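Local coordinates for protein apicoplast TIC22, putative (Plasmodium falciparum 3D7, PDB 4E6Z) that probably acts as a chaperone in the import of proteins into the apicoplast, the relict plastid of the malaria parasite, where it is essential, at residues Y139-M142 against K143-L146; N242-D245 against L246-E250; F92-E96 against K97-Y101; E110-L113 against N114-K118. All blocks are in the same frame, centred on the assembly; numbering follows the deposited sequence.

Interaction 1 of 4, residues Y139-M142 against K143-L146; sequences YELM and KEFL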
loop_
_atom_site.group_PDB
_atom_site.type_symbol
_atom_site.label_atom_id
_atom_site.label_comp_id
_atom_site.label_asym_id
_atom_site.label_seq_id
_atom_site.Cartn_x
_atom_site.Cartn_y
_atom_site.Cartn_z
ATOM N N TYR A 139 -6.992 5.990 4.812
ATOM C CA TYR A 139 -6.556 6.663 6.028
ATOM C C TYR A 139 -7.749 7.310 6.723
ATOM O O TYR A 139 -7.888 7.231 7.942
ATOM C CB TYR A 139 -5.492 7.712 5.704
ATOM C CG TYR A 139 -4.913 8.408 6.916
ATOM C CD1 TYR A 139 -4.923 9.794 7.015
ATOM C CD2 TYR A 139 -4.359 7.680 7.958
ATOM C CE1 TYR A 139 -4.390 10.433 8.119
ATOM C CE2 TYR A 139 -3.826 8.309 9.067
ATOM C CZ TYR A 139 -3.844 9.685 9.143
ATOM O OH TYR A 139 -3.315 10.313 10.247
ATOM N N GLU A 140 -8.611 7.946 5.936
ATOM C CA GLU A 140 -9.838 8.533 6.461
ATOM C C GLU A 140 -10.690 7.478 7.160
ATOM O O GLU A 140 -11.369 7.771 8.141
ATOM C CB GLU A 140 -10.638 9.195 5.338
ATOM C CG GLU A 140 -9.912 10.344 4.657
ATOM C CD GLU A 140 -10.673 10.893 3.464
ATOM O OE1 GLU A 140 -11.660 10.253 3.038
ATOM O OE2 GLU A 140 -10.284 11.966 2.951
ATOM N N LEU A 141 -10.639 6.249 6.657
ATOM C CA LEU A 141 -11.410 5.151 7.228
ATOM C C LEU A 141 -10.830 4.674 8.557
ATOM O O LEU A 141 -11.529 4.636 9.568
ATOM C CB LEU A 141 -11.503 3.986 6.239
ATOM C CG LEU A 141 -12.413 4.215 5.029
ATOM C CD1 LEU A 141 -12.356 3.030 4.076
ATOM C CD2 LEU A 141 -13.848 4.476 5.478
HETATM N N MSE A 142 -9.554 4.308 8.548
HETATM C CA MSE A 142 -8.883 3.833 9.755
HETATM C C MSE A 142 -8.956 4.869 10.871
HETATM O O MSE A 142 -9.074 4.521 12.046
HETATM C CB MSE A 142 -7.422 3.502 9.451
HETATM C CG MSE A 142 -7.239 2.548 8.289
HETATM SE SE MSE A 142 -5.444 2.624 7.554
HETATM C CE MSE A 142 -4.450 1.964 9.096
ATOM N N LYS A 143 -8.881 6.140 10.491
ATOM C CA LYS A 143 -8.904 7.247 11.442
ATOM C C LYS A 143 -10.309 7.489 11.981
ATOM O O LYS A 143 -10.514 7.584 13.192
ATOM C CB LYS A 143 -8.384 8.519 10.774
ATOM C CG LYS A 143 -8.402 9.748 11.664
ATOM C CD LYS A 143 -8.249 11.015 10.839
ATOM C CE LYS A 143 -7.041 10.928 9.922
ATOM N NZ LYS A 143 -6.947 12.103 9.013
ATOM N N GLU A 144 -11.271 7.596 11.070
ATOM C CA GLU A 144 -12.671 7.786 11.433
ATOM C C GLU A 144 -13.169 6.676 12.357
ATOM O O GLU A 144 -14.153 6.851 13.080
ATOM C CB GLU A 144 -13.528 7.857 10.168
ATOM C CG GLU A 144 -14.927 7.293 10.315
ATOM C CD GLU A 144 -15.317 6.424 9.137
ATOM O OE1 GLU A 144 -14.982 5.221 9.150
ATOM O OE2 GLU A 144 -15.954 6.944 8.195
ATOM N N PHE A 145 -12.486 5.537 12.333
ATOM C CA PHE A 145 -12.857 4.400 13.169
ATOM C C PHE A 145 -12.568 4.663 14.643
ATOM O O PHE A 145 -13.411 4.414 15.505
ATOM C CB PHE A 145 -12.126 3.135 12.712
ATOM C CG PHE A 145 -12.246 1.985 13.671
ATOM C CD1 PHE A 145 -13.402 1.222 13.718
ATOM C CD2 PHE A 145 -11.203 1.663 14.523
ATOM C CE1 PHE A 145 -13.515 0.162 14.599
ATOM C CE2 PHE A 145 -11.311 0.605 15.406
ATOM C CZ PHE A 145 -12.468 -0.146 15.444
ATOM N N LEU A 146 -11.370 5.169 14.920
ATOM C CA LEU A 146 -10.940 5.459 16.283
ATOM C C LEU A 146 -11.865 6.459 16.969
ATOM O O LEU A 146 -12.034 6.428 18.190
ATOM C CB LEU A 146 -9.512 6.008 16.276
ATOM C CG LEU A 146 -8.455 5.159 15.568
ATOM C CD1 LEU A 146 -7.145 5.918 15.464
ATOM C CD2 LEU A 146 -8.258 3.832 16.285
#

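Interaction 2 of 4, residues N242-D245 against L246-E250; sequences NMVD and LIFTE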
loop_
_atom_site.group_PDB
_atom_site.type_symbol
_atom_site.label_atom_id
_atom_site.label_comp_id
_atom_site.label_asym_id
_atom_site.label_seq_id
_atom_site.Cartn_x
_atom_site.Cartn_y
_atom_site.Cartn_z
ATOM N N ASN A 242 8.549 2.446 8.234
ATOM C CA ASN A 242 7.153 2.136 8.505
ATOM C C ASN A 242 6.260 3.262 8.001
ATOM O O ASN A 242 6.257 4.357 8.566
ATOM C CB ASN A 242 6.943 1.914 10.002
ATOM C CG ASN A 242 5.487 1.673 10.358
ATOM O OD1 ASN A 242 4.696 1.220 9.529
ATOM N ND2 ASN A 242 5.128 1.972 11.603
HETATM N N MSE A 243 5.517 2.996 6.928
HETATM C CA MSE A 243 4.692 4.020 6.286
HETATM C C MSE A 243 3.867 4.809 7.294
HETATM O O MSE A 243 3.685 6.016 7.149
HETATM C CB MSE A 243 3.761 3.403 5.242
HETATM C CG MSE A 243 2.876 4.429 4.557
HETATM SE SE MSE A 243 1.167 3.699 3.963
HETATM C CE MSE A 243 0.516 3.021 5.672
ATOM N N VAL A 244 3.365 4.119 8.313
ATOM C CA VAL A 244 2.560 4.758 9.348
ATOM C C VAL A 244 3.326 5.858 10.083
ATOM O O VAL A 244 2.815 6.965 10.258
ATOM C CB VAL A 244 2.027 3.731 10.365
ATOM C CG1 VAL A 244 1.628 4.421 11.663
ATOM C CG2 VAL A 244 0.855 2.961 9.769
ATOM N N ASP A 245 4.547 5.551 10.509
ATOM C CA ASP A 245 5.380 6.519 11.217
ATOM C C ASP A 245 5.626 7.762 10.373
ATOM O O ASP A 245 5.843 8.851 10.903
ATOM C CB ASP A 245 6.721 5.894 11.608
ATOM C CG ASP A 245 6.580 4.813 12.665
ATOM O OD1 ASP A 245 5.440 4.539 13.098
ATOM O OD2 ASP A 245 7.615 4.236 13.062
ATOM N N LEU A 246 5.593 7.591 9.057
ATOM C CA LEU A 246 5.871 8.688 8.140
ATOM C C LEU A 246 4.703 9.661 8.031
ATOM O O LEU A 246 4.893 10.837 7.729
ATOM C CB LEU A 246 6.251 8.149 6.761
ATOM C CG LEU A 246 7.578 7.393 6.744
ATOM C CD1 LEU A 246 7.740 6.604 5.457
ATOM C CD2 LEU A 246 8.741 8.357 6.949
ATOM N N ILE A 247 3.496 9.168 8.274
ATOM C CA ILE A 247 2.318 10.024 8.262
ATOM C C ILE A 247 2.426 11.102 9.338
ATOM O O ILE A 247 1.978 12.234 9.151
ATOM C CB ILE A 247 1.023 9.217 8.487
ATOM C CG1 ILE A 247 0.514 8.619 7.175
ATOM C CG2 ILE A 247 -0.059 10.110 9.063
ATOM C CD1 ILE A 247 1.515 7.770 6.443
ATOM N N PHE A 248 3.043 10.744 10.461
ATOM C CA PHE A 248 3.048 11.603 11.640
ATOM C C PHE A 248 4.418 12.190 11.968
ATOM O O PHE A 248 4.621 12.711 13.065
ATOM C CB PHE A 248 2.520 10.835 12.852
ATOM C CG PHE A 248 1.218 10.121 12.600
ATOM C CD1 PHE A 248 0.009 10.735 12.881
ATOM C CD2 PHE A 248 1.205 8.835 12.084
ATOM C CE1 PHE A 248 -1.186 10.080 12.652
ATOM C CE2 PHE A 248 0.013 8.177 11.854
ATOM C CZ PHE A 248 -1.184 8.800 12.137
ATOM N N THR A 249 5.359 12.104 11.033
ATOM C CA THR A 249 6.658 12.728 11.240
ATOM C C THR A 249 6.441 14.216 11.445
ATOM O O THR A 249 5.514 14.796 10.879
ATOM C CB THR A 249 7.605 12.520 10.043
ATOM O OG1 THR A 249 7.030 13.104 8.868
ATOM C CG2 THR A 249 7.853 11.040 9.802
ATOM N N GLU A 250 7.289 14.833 12.261
ATOM C CA GLU A 250 7.175 16.260 12.526
ATOM C C GLU A 250 7.474 17.046 11.253
ATOM O O GLU A 250 7.280 18.261 11.201
ATOM C CB GLU A 250 8.128 16.668 13.649
ATOM C CG GLU A 250 7.744 17.952 14.365
ATOM C CD GLU A 250 8.591 18.199 15.599
ATOM O OE1 GLU A 250 9.477 17.364 15.881
ATOM O OE2 GLU A 250 8.372 19.221 16.286
#

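Interaction 3 of 4, residues F92-E96 against K97-Y101; sequences FQENE and KQVCY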
loop_
_atom_site.group_PDB
_atom_site.type_symbol
_atom_site.label_atom_id
_atom_site.label_comp_id
_atom_site.label_asym_id
_atom_site.label_seq_id
_atom_site.Cartn_x
_atom_site.Cartn_y
_atom_site.Cartn_z
ATOM N N PHE A 92 -16.252 -9.475 7.520
ATOM C CA PHE A 92 -15.970 -10.742 8.183
ATOM C C PHE A 92 -15.877 -10.546 9.683
ATOM O O PHE A 92 -15.411 -9.511 10.157
ATOM C CB PHE A 92 -14.687 -11.369 7.634
ATOM C CG PHE A 92 -14.789 -11.762 6.193
ATOM C CD1 PHE A 92 -15.299 -12.998 5.834
ATOM C CD2 PHE A 92 -14.401 -10.886 5.196
ATOM C CE1 PHE A 92 -15.410 -13.358 4.508
ATOM C CE2 PHE A 92 -14.507 -11.242 3.871
ATOM C CZ PHE A 92 -15.018 -12.478 3.526
ATOM N N GLN A 93 -16.343 -11.539 10.428
ATOM C CA GLN A 93 -16.299 -11.474 11.877
ATOM C C GLN A 93 -14.928 -11.905 12.373
ATOM O O GLN A 93 -14.561 -13.075 12.273
ATOM C CB GLN A 93 -17.387 -12.362 12.486
ATOM C CG GLN A 93 -18.160 -11.701 13.616
ATOM C CD GLN A 93 -18.931 -10.481 13.153
ATOM O OE1 GLN A 93 -18.900 -9.430 13.795
ATOM N NE2 GLN A 93 -19.622 -10.609 12.024
ATOM N N GLU A 94 -14.158 -10.948 12.880
ATOM C CA GLU A 94 -12.902 -11.267 13.543
ATOM C C GLU A 94 -13.060 -11.084 15.047
ATOM O O GLU A 94 -12.845 -9.997 15.585
ATOM C CB GLU A 94 -11.744 -10.431 12.994
ATOM C CG GLU A 94 -11.241 -10.909 11.639
ATOM C CD GLU A 94 -9.776 -10.585 11.411
ATOM O OE1 GLU A 94 -9.085 -11.391 10.752
ATOM O OE2 GLU A 94 -9.313 -9.531 11.896
ATOM N N ASN A 95 -13.454 -12.172 15.700
ATOM C CA ASN A 95 -13.762 -12.212 17.128
ATOM C C ASN A 95 -13.263 -11.026 17.947
ATOM O O ASN A 95 -12.079 -10.932 18.274
ATOM C CB ASN A 95 -13.251 -13.522 17.725
ATOM C CG ASN A 95 -13.653 -14.726 16.901
ATOM O OD1 ASN A 95 -14.765 -14.789 16.378
ATOM N ND2 ASN A 95 -12.746 -15.686 16.772
ATOM N N GLU A 96 -14.180 -10.119 18.265
ATOM C CA GLU A 96 -15.552 -10.214 17.772
ATOM C C GLU A 96 -16.000 -8.891 17.168
ATOM O O GLU A 96 -17.057 -8.360 17.510
ATOM C CB GLU A 96 -16.512 -10.655 18.880
ATOM C CG GLU A 96 -16.725 -12.160 18.944
ATOM C CD GLU A 96 -17.832 -12.558 19.902
ATOM O OE1 GLU A 96 -18.692 -13.377 19.512
ATOM O OE2 GLU A 96 -17.846 -12.048 21.042
ATOM N N LYS A 97 -15.179 -8.367 16.266
ATOM C CA LYS A 97 -15.471 -7.114 15.589
ATOM C C LYS A 97 -15.819 -7.376 14.128
ATOM O O LYS A 97 -15.595 -8.473 13.614
ATOM C CB LYS A 97 -14.265 -6.175 15.673
ATOM C CG LYS A 97 -13.117 -6.711 16.521
ATOM C CD LYS A 97 -11.846 -5.903 16.298
ATOM C CE LYS A 97 -10.680 -6.459 17.102
ATOM N NZ LYS A 97 -10.905 -6.337 18.568
ATOM N N GLN A 98 -16.372 -6.367 13.465
ATOM C CA GLN A 98 -16.654 -6.457 12.040
ATOM C C GLN A 98 -15.449 -5.945 11.264
ATOM O O GLN A 98 -15.101 -4.771 11.358
ATOM C CB GLN A 98 -17.894 -5.635 11.690
ATOM C CG GLN A 98 -19.165 -6.095 12.383
ATOM C CD GLN A 98 -20.341 -5.185 12.093
ATOM O OE1 GLN A 98 -21.067 -5.382 11.119
ATOM N NE2 GLN A 98 -20.529 -4.175 12.935
ATOM N N VAL A 99 -14.815 -6.826 10.498
ATOM C CA VAL A 99 -13.586 -6.470 9.799
ATOM C C VAL A 99 -13.720 -6.467 8.281
ATOM O O VAL A 99 -14.261 -7.399 7.690
ATOM C CB VAL A 99 -12.433 -7.414 10.183
ATOM C CG1 VAL A 99 -11.209 -7.126 9.333
ATOM C CG2 VAL A 99 -12.107 -7.267 11.656
ATOM N N CYS A 100 -13.216 -5.406 7.658
ATOM C CA CYS A 100 -13.073 -5.364 6.209
ATOM C C CYS A 100 -11.594 -5.267 5.830
ATOM O O CYS A 100 -10.802 -4.660 6.545
ATOM C CB CYS A 100 -13.884 -4.213 5.602
ATOM S SG CYS A 100 -15.686 -4.500 5.609
ATOM N N TYR A 101 -11.238 -5.874 4.705
ATOM C CA TYR A 101 -9.849 -5.969 4.272
ATOM C C TYR A 101 -9.518 -5.010 3.135
ATOM O O TYR A 101 -10.222 -4.950 2.131
ATOM C CB TYR A 101 -9.535 -7.406 3.851
ATOM C CG TYR A 101 -9.581 -8.379 5.003
ATOM C CD1 TYR A 101 -8.478 -8.562 5.823
ATOM C CD2 TYR A 101 -10.733 -9.104 5.283
ATOM C CE1 TYR A 101 -8.515 -9.445 6.886
ATOM C CE2 TYR A 101 -10.780 -9.991 6.345
ATOM C CZ TYR A 101 -9.667 -10.155 7.143
ATOM O OH TYR A 101 -9.699 -11.036 8.199
#

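Interaction 4 of 4, residues E110-L113 against N114-K118; sequences ENML and NDMIK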
loop_
_atom_site.group_PDB
_atom_site.type_symbol
_atom_site.label_atom_id
_atom_site.label_comp_id
_atom_site.label_asym_id
_atom_site.label_seq_id
_atom_site.Cartn_x
_atom_site.Cartn_y
_atom_site.Cartn_z
ATOM N N GLU A 110 -6.909 -10.197 -5.306
ATOM C CA GLU A 110 -7.309 -11.246 -6.235
ATOM C C GLU A 110 -7.224 -12.616 -5.571
ATOM O O GLU A 110 -8.065 -13.480 -5.802
ATOM C CB GLU A 110 -6.425 -11.232 -7.485
ATOM C CG GLU A 110 -6.875 -10.276 -8.572
ATOM C CD GLU A 110 -6.187 -10.551 -9.894
ATOM O OE1 GLU A 110 -5.335 -11.460 -9.937
ATOM O OE2 GLU A 110 -6.502 -9.868 -10.891
ATOM N N ASN A 111 -6.193 -12.813 -4.758
ATOM C CA ASN A 111 -6.014 -14.076 -4.063
ATOM C C ASN A 111 -7.147 -14.352 -3.083
ATOM O O ASN A 111 -7.599 -15.483 -2.962
ATOM C CB ASN A 111 -4.674 -14.109 -3.324
ATOM C CG ASN A 111 -4.547 -15.314 -2.412
ATOM O OD1 ASN A 111 -4.501 -16.456 -2.871
ATOM N ND2 ASN A 111 -4.510 -15.066 -1.108
HETATM N N MSE A 112 -7.590 -13.321 -2.369
HETATM C CA MSE A 112 -8.672 -13.497 -1.412
HETATM C C MSE A 112 -9.992 -13.746 -2.130
HETATM O O MSE A 112 -10.772 -14.607 -1.725
HETATM C CB MSE A 112 -8.796 -12.295 -0.481
HETATM C CG MSE A 112 -9.757 -12.540 0.669
HETATM SE SE MSE A 112 -10.187 -10.960 1.725
HETATM C CE MSE A 112 -11.014 -9.895 0.341
ATOM N N LEU A 113 -10.230 -12.990 -3.199
ATOM C CA LEU A 113 -11.386 -13.212 -4.051
ATOM C C LEU A 113 -11.396 -14.658 -4.549
ATOM O O LEU A 113 -12.424 -15.331 -4.522
ATOM C CB LEU A 113 -11.376 -12.240 -5.233
ATOM C CG LEU A 113 -12.479 -12.392 -6.288
ATOM C CD1 LEU A 113 -12.841 -11.037 -6.901
ATOM C CD2 LEU A 113 -12.072 -13.378 -7.371
ATOM N N ASN A 114 -10.243 -15.128 -5.008
ATOM C CA ASN A 114 -10.121 -16.503 -5.478
ATOM C C ASN A 114 -10.438 -17.524 -4.385
ATOM O O ASN A 114 -11.045 -18.558 -4.657
ATOM C CB ASN A 114 -8.729 -16.751 -6.063
ATOM C CG ASN A 114 -8.515 -16.034 -7.384
ATOM O OD1 ASN A 114 -9.470 -15.682 -8.073
ATOM N ND2 ASN A 114 -7.257 -15.824 -7.747
ATOM N N ASP A 115 -10.032 -17.227 -3.153
ATOM C CA ASP A 115 -10.321 -18.103 -2.019
ATOM C C ASP A 115 -11.815 -18.129 -1.704
ATOM O O ASP A 115 -12.359 -19.154 -1.300
ATOM C CB ASP A 115 -9.543 -17.654 -0.781
ATOM C CG ASP A 115 -8.090 -18.108 -0.801
ATOM O OD1 ASP A 115 -7.729 -18.931 -1.671
ATOM O OD2 ASP A 115 -7.314 -17.640 0.060
HETATM N N MSE A 116 -12.469 -16.988 -1.878
HETATM C CA MSE A 116 -13.901 -16.899 -1.636
HETATM C C MSE A 116 -14.669 -17.735 -2.651
HETATM O O MSE A 116 -15.529 -18.524 -2.281
HETATM C CB MSE A 116 -14.350 -15.445 -1.662
HETATM C CG MSE A 116 -13.790 -14.649 -0.500
HETATM SE SE MSE A 116 -13.967 -12.724 -0.711
HETATM C CE MSE A 116 -13.256 -12.168 0.999
ATOM N N ILE A 117 -14.333 -17.578 -3.926
ATOM C CA ILE A 117 -14.915 -18.414 -4.966
ATOM C C ILE A 117 -14.664 -19.891 -4.690
ATOM O O ILE A 117 -15.545 -20.729 -4.880
ATOM C CB ILE A 117 -14.331 -18.083 -6.349
ATOM C CG1 ILE A 117 -14.559 -16.609 -6.686
ATOM C CG2 ILE A 117 -14.946 -18.988 -7.409
ATOM C CD1 ILE A 117 -15.992 -16.185 -6.557
ATOM N N LYS A 118 -13.450 -20.198 -4.248
ATOM C CA LYS A 118 -13.028 -21.578 -4.054
ATOM C C LYS A 118 -13.772 -22.274 -2.908
ATOM O O LYS A 118 -14.175 -23.429 -3.032
ATOM C CB LYS A 118 -11.512 -21.640 -3.816
ATOM C CG LYS A 118 -11.004 -23.025 -3.446
ATOM C CD LYS A 118 -9.527 -23.009 -3.079
ATOM C CE LYS A 118 -8.662 -23.429 -4.255
ATOM N NZ LYS A 118 -9.068 -24.767 -4.783
#

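Interaction 1 of 4, residues Y139-M142 against K143-L146
Tyr139 and Lys143, one helical turn apart, make the main side-chain contact here. The end of the lysine approaches the tyrosine ring obliquely, with CE 3.2 Å from Tyr139 CE1 and NZ just as near to that carbon. Both side chains have CG anti to the backbone N (chi1 -176° in Tyr139), which brings them over the same helix surface, where they cross; a bend at chi3 carries the lysine end to the ring. A long aliphatic chain suits this place because its methylenes can lie against an aromatic ring while the ammonium stays near the surface, where Glu71 forms a weak, long ion pair with it. Lys143 N donates to Tyr139 O at 2.9 Å, the i to i+4 link of an alpha-helix, here helix 135-150. Glu140 directs CB away from the next turn, but its O accepts from Glu144 N, also at 2.9 Å. Leu141 O accepts a weak bond from Phe145 N; the leucine side chain runs alongside Glu144, CD2 3.9 Å from OE1, and touches Met102 of strand 97-103. Met142, a selenomethionine, packs on the same Met102, while its O lies at the edge of the Phe145 ring.

Interaction 2 of 4, residues N242-D245 against L246-E250
Apolar side chains pair one helical turn apart in two places. Val244 CG1 lies 4.1 Å from Phe248 CE2, and Met243, a selenomethionine, packs alongside Ile247, though Ile247 CD1 is modelled too close to Met243 O for the detail to be trusted. In each pair the two side chains run in the same direction. Phe248 has CG anti to its carbonyl carbon (chi1 -50°), which swings the ring back along the helix until its edge meets Val244 O, with CD2 3.1 Å from that oxygen. Ile247 CG2 sits over the centre of one face, so the ring has a neighbour at its edge and another over a face. Leu246 folds its branched end back over the first turn, with CD1 4.1 Å from Met243 CA, and its buried side chain reaches Val194 and Phe255 of the adjoining sheet.

The backbone forms the short helix 243-247, which directly follows strand 238-242. Asn242 is its N-cap: OD1 takes a weak bond from Val244 N and another weak one from Tyr192 N, the usual use of asparagine at a helix start.

The remaining polar links are mostly long or bent. Ile247 N donates to Val244 O at 3.0 Å, an i to i+3 bond. Weak bonds run from Leu246 N to Asn242 O at 3.3 Å and from Phe248 N to Asp245 O at 3.4 Å, where the helix gives way to loop.

Interaction 3 of 4, residues F92-E96 against K97-Y101
Glu94 and Tyr101 share a side-chain hydrogen bond across the two strands: Tyr101 OH donates to Glu94 OE1 at 2.6 Å. The hydroxyl comes from above the carboxylate, whose plane stands at 86° to the ring, and the two side chains reach each other from opposite directions. Glutamate suits the place because its chain is long enough to span from its own strand to a tyrosine hydroxyl.

Four backbone bonds join the strands. Phe92 and Val99 form a hydrogen-bonded antiparallel pair, with Phe92 N to Val99 O nearly straight at 172° and Val99 N to Phe92 O at 2.8 Å. Glu94 and Lys97 form the next such pair, closing the tight turn through Asn95 and Glu96, modelled with a cis peptide before Glu96, though the turn is poorly ordered and this detail is unsure. Gln93 and Gln98 stand between as a non-hydrogen-bonded pair on the other face, side by side with amide planes 20° apart.

Packing follows on the face that carries Phe92, Glu94, Lys97 and Val99. The methyl Val99 CG2 is 3.5 Å from Glu94 CB, so the glutamate's methylenes rest on a beta-branched residue well suited to a strand. Phe92 CD2 meets the edge of the Tyr101 ring in its plane, 3.9 Å from CE2, the side chains crossing at about a right angle.

Strand 97-103 also pairs with strand 164-169, through Tyr165 and Lys167, so 97-103 is the middle strand of a three-stranded mixed sheet and 92-94 an edge strand. Helix 106-119 covers the aromatic pair, Met116 on Phe92 and Met112 on Tyr101.

Interaction 4 of 4, residues E110-L113 against N114-K118
Met112 and Met116, both selenomethionine, meet along one side of helix 106-119 in the tight part of this contact. Their CE methyls are 3.3 Å apart, closer than usual for carbons, and Met116 CE also lies 3.4 Å from Met112 SE. Met116 is extended beyond CG, while Met112 bends at chi3 (62°), so that CG, SE and CE together curve round the Met116 methyl. Ile82 of strand 78-83 touches both. Next to them, Leu113 CD2 reaches Ile117 CG1 at 4.1 Å, a looser fit between branched side chains that rest on Ile128.

The other side is polar and more open. Asn114 folds back toward the carbonyl of Glu110, CG 3.0 Å from that oxygen, and Asn111 ND2 stays 4.0 Å from Asp115 OD2, their planes 72° apart. Glu110 points its carboxylate elsewhere, into a salt bridge with Lys269 and a hydrogen bond with Tyr266. The backbone carries the i to i+4 bonds, of which Ile117 N to Leu113 O is nearly straight at 174°.

The chemistry is that of an amphipathic helix: flexible selenoether chains (thioethers in methionine) and branched aliphatics face the protein, whereas Asn111, Asn114 and Asp115 suit the polar side, Glu110 standing apart as an acid with protein partners.

How the interactions relate
From the N terminus, interaction 3 comes first, closing the hairpin of strands 92-94 and 97-103. Interaction 4 follows on helix 106-119, then interaction 1 on helix 135-150, and last interaction 2 at helix 243-247. All four lie in series: each is a continuous run of chain, and none encloses or crosses another. Interactions 3 and 4 touch, tying helix 106-119 to the hairpin just before it in the chain. Though about a hundred residues apart in sequence, interactions 1 and 2 meet where Tyr139 OH lies 3.2 Å from Phe248 CE1, joining helix 135-150 to the end of helix 243-247. Interactions 2 and 4 stand on opposite sides of the chain's centre, about 32 Å apart between centres.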